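Local structure of cobalamin biosynthesis protein CobN (Mycobacterium tuberculosis, 7C6O) at residues 593-598 with 886-891; 822-827 with 841-846. The protein probably acts as the catalytic large subunit of cobaltochelatase, the enzyme that inserts cobalt into the corrin ring during cobalamin biosynthesis. All blocks are in the same frame, centred on the assembly; numbering follows the deposited sequence.

Interaction 1: residues 593-598 with 886-891; sequences NDPGEG and WGTSAM
The first turns of two helices, 595-604 and 887-893, press together where Thr888 lies against Gly596, with their CA atoms 3.7 Å apart. The lack of a side chain on Gly596 makes that approach possible. Thr888 OG1 takes the N-H of Gly596 at 3.1 Å, with an N-H...O angle of 157°. This amide belongs to the opening turn, where no earlier carbonyl of the helix is in place to receive it. The same hydroxyl donates to Glu597 OE1, also at 3.1 Å, on the syn side of the carboxylate and 30° out of its plane. Turned anti to the backbone N (chi1 -166°), OG1 serves both, accepting from the amide and donating to the carboxylate. Each helix follows a strand after a short turn, 586-591 and 880-885, and these strands belong to different mixed sheets, so two alpha/beta units meet here. Asp594, at the N-cap position, makes no capping bond; its OD1 forms a salt bridge with Arg892 of helix 887-893, a second polar tie between the helices. Beside these bonds, the Pro595 ring packs against the base of Met891, Pro595 CG to Met891 CB 3.5 Å. The extended chain brings Met891 SD to 3.7 Å from Gly596 CA.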
ATOM      1  N   ASN A 593       5.508   0.162  -9.038  1.00 12.78           N
ATOM      2  CA  ASN A 593       4.396  -0.771  -9.180  1.00 13.00           C
ATOM      3  C   ASN A 593       4.184  -1.632  -7.938  1.00 11.58           C
ATOM      4  O   ASN A 593       3.535  -2.679  -8.023  1.00 14.17           O
ATOM      5  CB  ASN A 593       4.581  -1.652 -10.417  1.00 15.98           C
ATOM      6  CG  ASN A 593       5.729  -2.628 -10.279  1.00 18.88           C
ATOM      7  OD1 ASN A 593       6.892  -2.247 -10.378  1.00 19.84           O
ATOM      8  ND2 ASN A 593       5.407  -3.899 -10.074  1.00 20.09           N
ATOM      9  N   ASP A 594       4.690  -1.201  -6.780  1.00 11.98           N
ATOM     10  CA  ASP A 594       4.394  -1.835  -5.494  1.00 13.40           C
ATOM     11  C   ASP A 594       3.695  -0.825  -4.587  1.00 14.99           C
ATOM     12  O   ASP A 594       4.237  -0.425  -3.545  1.00 11.17           O
ATOM     13  CB  ASP A 594       5.661  -2.376  -4.834  1.00 15.57           C
ATOM     14  CG  ASP A 594       6.183  -3.631  -5.510  1.00 22.02           C
ATOM     15  OD1 ASP A 594       5.523  -4.132  -6.447  1.00 24.00           O
ATOM     16  OD2 ASP A 594       7.257  -4.121  -5.103  1.00 24.96           O
ATOM     17  N   PRO A 595       2.475  -0.402  -4.945  1.00 13.96           N
ATOM     18  CA  PRO A 595       1.823   0.674  -4.176  1.00 13.38           C
ATOM     19  C   PRO A 595       1.508   0.307  -2.738  1.00 14.07           C
ATOM     20  O   PRO A 595       1.639   1.158  -1.849  1.00 14.27           O
ATOM     21  CB  PRO A 595       0.544   0.945  -4.980  1.00 13.67           C
ATOM     22  CG  PRO A 595       0.287  -0.324  -5.717  1.00 11.32           C
ATOM     23  CD  PRO A 595       1.632  -0.872  -6.058  1.00 13.98           C
ATOM     24  N   GLY A 596       1.083  -0.930  -2.479  1.00 15.46           N
ATOM     25  CA  GLY A 596       0.679  -1.291  -1.129  1.00 15.78           C
ATOM     26  C   GLY A 596       1.826  -1.226  -0.139  1.00 14.66           C
ATOM     27  O   GLY A 596       1.699  -0.661   0.951  1.00 11.29           O
ATOM     28  N   GLU A 597       2.970  -1.797  -0.512  1.00 10.70           N
ATOM     29  CA  GLU A 597       4.105  -1.813   0.401  1.00 14.01           C
ATOM     30  C   GLU A 597       4.662  -0.409   0.616  1.00 12.60           C
ATOM     31  O   GLU A 597       5.069  -0.061   1.730  1.00 13.55           O
ATOM     32  CB  GLU A 597       5.181  -2.760  -0.129  1.00 17.67           C
ATOM     33  CG  GLU A 597       4.694  -4.198  -0.324  1.00 23.18           C
ATOM     34  CD  GLU A 597       4.053  -4.439  -1.687  1.00 25.59           C
ATOM     35  OE1 GLU A 597       3.656  -3.459  -2.355  1.00 23.28           O
ATOM     36  OE2 GLU A 597       3.953  -5.616  -2.096  1.00 27.46           O
ATOM     37  N   GLY A 598       4.679   0.417  -0.433  1.00 12.04           N
ATOM     38  CA  GLY A 598       5.115   1.794  -0.259  1.00 12.87           C
ATOM     39  C   GLY A 598       4.169   2.585   0.620  1.00 14.18           C
ATOM     40  O   GLY A 598       4.601   3.401   1.440  1.00 12.59           O
ATOM     41  N   TRP A 886      -4.573  -9.125  -1.594  1.00 12.97           N
ATOM     42  CA  TRP A 886      -3.576  -8.197  -1.083  1.00 14.15           C
ATOM     43  C   TRP A 886      -3.972  -6.754  -1.369  1.00 15.48           C
ATOM     44  O   TRP A 886      -4.622  -6.455  -2.376  1.00 12.66           O
ATOM     45  CB  TRP A 886      -2.202  -8.461  -1.705  1.00 13.91           C
ATOM     46  CG  TRP A 886      -1.609  -9.789  -1.366  1.00 12.61           C
ATOM     47  CD1 TRP A 886      -1.908 -10.576  -0.292  1.00 12.73           C
ATOM     48  CD2 TRP A 886      -0.609 -10.491  -2.114  1.00 11.10           C
ATOM     49  NE1 TRP A 886      -1.153 -11.725  -0.324  1.00 14.60           N
ATOM     50  CE2 TRP A 886      -0.348 -11.697  -1.433  1.00 12.81           C
ATOM     51  CE3 TRP A 886       0.087 -10.219  -3.295  1.00 14.64           C
ATOM     52  CZ2 TRP A 886       0.583 -12.627  -1.893  1.00 12.43           C
ATOM     53  CZ3 TRP A 886       1.011 -11.143  -3.751  1.00 15.77           C
ATOM     54  CH2 TRP A 886       1.252 -12.332  -3.050  1.00 13.04           C
ATOM     55  N   GLY A 887      -3.541  -5.853  -0.486  1.00 13.12           N
ATOM     56  CA  GLY A 887      -3.824  -4.443  -0.690  1.00 13.07           C
ATOM     57  C   GLY A 887      -3.102  -3.870  -1.895  1.00 15.86           C
ATOM     58  O   GLY A 887      -3.664  -3.059  -2.639  1.00 11.86           O
ATOM     59  N   THR A 888      -1.848  -4.283  -2.107  1.00 11.90           N
ATOM     60  CA  THR A 888      -1.100  -3.779  -3.253  1.00 13.18           C
ATOM     61  C   THR A 888      -1.768  -4.177  -4.564  1.00 12.99           C
ATOM     62  O   THR A 888      -1.734  -3.413  -5.534  1.00 12.40           O
ATOM     63  CB  THR A 888       0.355  -4.266  -3.189  1.00 13.39           C
ATOM     64  OG1 THR A 888       1.157  -3.511  -4.106  1.00 14.75           O
ATOM     65  CG2 THR A 888       0.470  -5.751  -3.525  1.00 16.89           C
ATOM     66  N   SER A 889      -2.420  -5.344  -4.596  1.00 13.50           N
ATOM     67  CA  SER A 889      -3.142  -5.765  -5.793  1.00 15.11           C
ATOM     68  C   SER A 889      -4.365  -4.892  -6.035  1.00 13.31           C
ATOM     69  O   SER A 889      -4.646  -4.510  -7.176  1.00 12.84           O
ATOM     70  CB  SER A 889      -3.557  -7.230  -5.665  1.00 14.24           C
ATOM     71  OG  SER A 889      -2.429  -8.066  -5.469  1.00 15.57           O
ATOM     72  N   ALA A 890      -5.116  -4.579  -4.977  1.00 13.29           N
ATOM     73  CA  ALA A 890      -6.260  -3.691  -5.133  1.00 13.46           C
ATOM     74  C   ALA A 890      -5.829  -2.318  -5.628  1.00 14.04           C
ATOM     75  O   ALA A 890      -6.566  -1.667  -6.375  1.00 12.86           O
ATOM     76  CB  ALA A 890      -7.021  -3.568  -3.813  1.00 12.58           C
ATOM     77  N   MET A 891      -4.636  -1.869  -5.240  1.00 11.85           N
ATOM     78  CA  MET A 891      -4.155  -0.570  -5.694  1.00 11.50           C
ATOM     79  C   MET A 891      -3.630  -0.618  -7.125  1.00 13.73           C
ATOM     80  O   MET A 891      -3.700   0.390  -7.836  1.00 13.39           O
ATOM     81  CB  MET A 891      -3.070  -0.061  -4.749  1.00 12.75           C
ATOM     82  CG  MET A 891      -3.569   0.221  -3.343  1.00 13.78           C
ATOM     83  SD  MET A 891      -2.224   0.669  -2.235  1.00 14.92           S
ATOM     84  CE  MET A 891      -3.149   1.270  -0.819  1.00 12.37           C
TER

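Interaction 2: residues 822-827 with 841-846; sequences AGPSGS and NFYSVD
Ala822 to Ser825 and Asn841 to Ser844 run in broadly the same direction, 47° apart, with residues matched in order and one backbone hydrogen bond between them, Tyr843 N to Gly823 O at 2.8 Å. Phe842 and Tyr843 leave their extended chain on different sides, and each ring takes part of the 822-827 segment on a face. Over the Tyr843 ring lies the backbone of Gly823 and Pro824: Gly823 O sits above the rim on the CD2 side, and Pro824 CA makes a CH-pi contact 4.2 Å from the ring centroid. Ala822 CB comes to the edge of the same ring, in its plane, 3.9 Å from CD2. The pyrrolidine of Pro824 lies alongside, its CG 3.5 Å from Tyr843 OH, and that hydroxyl is hydrogen-bonded to Ala262 O. Ser825 works in two ways. Its CB stands over the face of the Phe842 ring, 3.9 Å from the centroid, while OG, set between the backbone N and carbonyl carbon (chi1 54°), swings to Tyr843 O and donates a 2.7 Å hydrogen bond. Water 1 links the chains, accepting from Ser825 N and lying within hydrogen-bonding distance of Ser844 O. Outside the pair, Lys602 binds both Asn841 OD1 and Phe842 O, and Phe842 packs on Leu609 and Asp611 of strand 608-612. The arrangement is that of a long irregular connection that loops round and returns alongside itself in the same sense: the segments close off 13 residues without helix or strand, within the link from helix 807-815 to helix 853-874.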
ATOM      1  N   ALA A 822       3.738  14.466  -5.712  1.00 17.24           N
ATOM      2  CA  ALA A 822       3.076  13.172  -5.698  1.00 16.87           C
ATOM      3  C   ALA A 822       2.635  12.771  -7.102  1.00 18.55           C
ATOM      4  O   ALA A 822       2.588  13.585  -8.027  1.00 19.33           O
ATOM      5  CB  ALA A 822       1.869  13.192  -4.760  1.00 12.80           C
ATOM      6  N   GLY A 823       2.314  11.490  -7.246  1.00 17.45           N
ATOM      7  CA  GLY A 823       1.855  10.948  -8.501  1.00 18.82           C
ATOM      8  C   GLY A 823       1.202   9.596  -8.307  1.00 18.15           C
ATOM      9  O   GLY A 823       1.288   8.991  -7.236  1.00 16.98           O
ATOM     10  N   PRO A 824       0.523   9.101  -9.336  1.00 17.55           N
ATOM     11  CA  PRO A 824      -0.121   7.788  -9.228  1.00 16.90           C
ATOM     12  C   PRO A 824       0.905   6.664  -9.174  1.00 13.71           C
ATOM     13  O   PRO A 824       2.078   6.832  -9.515  1.00 15.26           O
ATOM     14  CB  PRO A 824      -0.970   7.699 -10.503  1.00 13.96           C
ATOM     15  CG  PRO A 824      -1.092   9.110 -10.988  1.00 16.06           C
ATOM     16  CD  PRO A 824       0.196   9.770 -10.603  1.00 17.76           C
ATOM     17  N   SER A 825       0.433   5.497  -8.740  1.00 13.93           N
ATOM     18  CA  SER A 825       1.251   4.299  -8.644  1.00 13.85           C
ATOM     19  C   SER A 825       0.569   3.153  -9.381  1.00 13.89           C
ATOM     20  O   SER A 825      -0.635   3.183  -9.640  1.00 11.40           O
ATOM     21  CB  SER A 825       1.502   3.910  -7.182  1.00 12.86           C
ATOM     22  OG  SER A 825       0.281   3.782  -6.475  1.00 13.75           O
ATOM     23  N   GLY A 826       1.354   2.141  -9.717  1.00 13.49           N
ATOM     24  CA  GLY A 826       0.884   1.012 -10.484  1.00 15.06           C
ATOM     25  C   GLY A 826       1.910   0.624 -11.527  1.00 15.64           C
ATOM     26  O   GLY A 826       3.031   1.130 -11.544  1.00 14.35           O
ATOM     27  N   SER A 827       1.509  -0.285 -12.418  1.00 13.23           N
ATOM     28  CA  SER A 827       2.418  -0.837 -13.414  1.00 12.53           C
ATOM     29  C   SER A 827       2.277  -0.089 -14.728  1.00 14.55           C
ATOM     30  O   SER A 827       1.170  -0.048 -15.289  1.00 14.13           O
ATOM     31  CB  SER A 827       2.139  -2.319 -13.628  1.00 13.64           C
ATOM     32  OG  SER A 827       2.812  -2.794 -14.787  1.00 13.60           O
ATOM     33  N   ASN A 841       6.533  10.980  -4.811  1.00 14.41           N
ATOM     34  CA  ASN A 841       6.019  10.376  -3.580  1.00 13.88           C
ATOM     35  C   ASN A 841       4.596   9.905  -3.857  1.00 16.43           C
ATOM     36  O   ASN A 841       3.630  10.644  -3.663  1.00 17.22           O
ATOM     37  CB  ASN A 841       6.079  11.384  -2.437  1.00 13.99           C
ATOM     38  CG  ASN A 841       5.575  10.816  -1.127  1.00 13.55           C
ATOM     39  OD1 ASN A 841       5.460   9.601  -0.967  1.00 14.35           O
ATOM     40  ND2 ASN A 841       5.273  11.698  -0.178  1.00 11.54           N
ATOM     41  N   PHE A 842       4.454   8.657  -4.303  1.00 14.97           N
ATOM     42  CA  PHE A 842       3.210   8.293  -4.967  1.00 14.42           C
ATOM     43  C   PHE A 842       2.045   8.164  -3.985  1.00 15.14           C
ATOM     44  O   PHE A 842       2.218   7.963  -2.779  1.00 12.34           O
ATOM     45  CB  PHE A 842       3.364   7.007  -5.807  1.00 13.33           C
ATOM     46  CG  PHE A 842       3.749   5.746  -5.039  1.00 14.34           C
ATOM     47  CD1 PHE A 842       2.964   5.242  -4.011  1.00 12.96           C
ATOM     48  CD2 PHE A 842       4.856   5.010  -5.437  1.00 13.35           C
ATOM     49  CE1 PHE A 842       3.314   4.069  -3.353  1.00 13.33           C
ATOM     50  CE2 PHE A 842       5.209   3.834  -4.790  1.00 13.58           C
ATOM     51  CZ  PHE A 842       4.441   3.364  -3.749  1.00 13.99           C
ATOM     52  N   TYR A 843       0.840   8.324  -4.526  1.00 13.96           N
ATOM     53  CA  TYR A 843      -0.402   7.958  -3.865  1.00 13.49           C
ATOM     54  C   TYR A 843      -0.991   6.745  -4.577  1.00 14.56           C
ATOM     55  O   TYR A 843      -0.437   6.247  -5.561  1.00 17.53           O
ATOM     56  CB  TYR A 843      -1.379   9.138  -3.844  1.00 14.40           C
ATOM     57  CG  TYR A 843      -1.719   9.724  -5.200  1.00 15.44           C
ATOM     58  CD1 TYR A 843      -2.751   9.198  -5.970  1.00 17.14           C
ATOM     59  CD2 TYR A 843      -1.028  10.823  -5.698  1.00 15.39           C
ATOM     60  CE1 TYR A 843      -3.074   9.738  -7.203  1.00 16.02           C
ATOM     61  CE2 TYR A 843      -1.348  11.373  -6.930  1.00 15.55           C
ATOM     62  CZ  TYR A 843      -2.372  10.827  -7.676  1.00 17.63           C
ATOM     63  OH  TYR A 843      -2.694  11.370  -8.902  1.00 18.82           O
ATOM     64  N   SER A 844      -2.126   6.254  -4.074  1.00 13.85           N
ATOM     65  CA  SER A 844      -2.704   5.035  -4.618  1.00 16.96           C
ATOM     66  C   SER A 844      -4.118   5.331  -5.093  1.00 18.39           C
ATOM     67  O   SER A 844      -4.299   5.925  -6.165  1.00 16.60           O
ATOM     68  CB  SER A 844      -2.635   3.896  -3.594  1.00 13.10           C
ATOM     69  OG  SER A 844      -3.219   4.270  -2.359  1.00 14.71           O
ATOM     70  N   VAL A 845      -5.144   4.925  -4.343  1.00 17.30           N
ATOM     71  CA  VAL A 845      -6.516   4.940  -4.829  1.00 16.22           C
ATOM     72  C   VAL A 845      -7.441   5.503  -3.760  1.00 14.63           C
ATOM     73  O   VAL A 845      -7.102   5.568  -2.576  1.00 15.15           O
ATOM     74  CB  VAL A 845      -6.991   3.527  -5.241  1.00 15.58           C
ATOM     75  CG1 VAL A 845      -6.134   2.983  -6.374  1.00 17.28           C
ATOM     76  CG2 VAL A 845      -6.973   2.583  -4.044  1.00 14.52           C
ATOM     77  N   ASP A 846      -8.618   5.921  -4.201  1.00 14.42           N
ATOM     78  CA  ASP A 846      -9.718   6.212  -3.294  1.00 15.31           C
ATOM     79  C   ASP A 846     -10.212   4.884  -2.741  1.00 12.91           C
ATOM     80  O   ASP A 846     -10.783   4.088  -3.499  1.00 14.45           O
ATOM     81  CB  ASP A 846     -10.837   6.959  -4.030  1.00 17.27           C
ATOM     82  CG  ASP A 846     -12.045   7.250  -3.148  1.00 18.92           C
ATOM     83  OD1 ASP A 846     -12.029   6.922  -1.944  1.00 19.62           O
ATOM     84  OD2 ASP A 846     -13.027   7.817  -3.672  1.00 21.18           O
TER
HETATM   85  O   HOH W   1      -2.761   5.258  -8.497  1.00 15.99           O

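Overall arrangement
Both contacts are buried near the centre of the folded chain, their centres 10 Å apart, and interaction 2 is nested in the long excursion that interaction 1 closes. Interaction 1 brings together two helix starts almost 290 residues apart; interaction 2 joins neighbouring parts of a single connection. Helix 595-604 is one side of interaction 1 and also packs against interaction 2. Pro595 CB lies 3.2 Å from Ser825 OG, Met891 CE reaches 3.4 Å from Ser844 OG, and Asn593 CB meets Gly826 O, so the loop packs across both helix starts. Both use a hydroxyl: threonine to amide and carboxylate in the first, serine to a main-chain carbonyl in the second, where aromatic faces and a water are added.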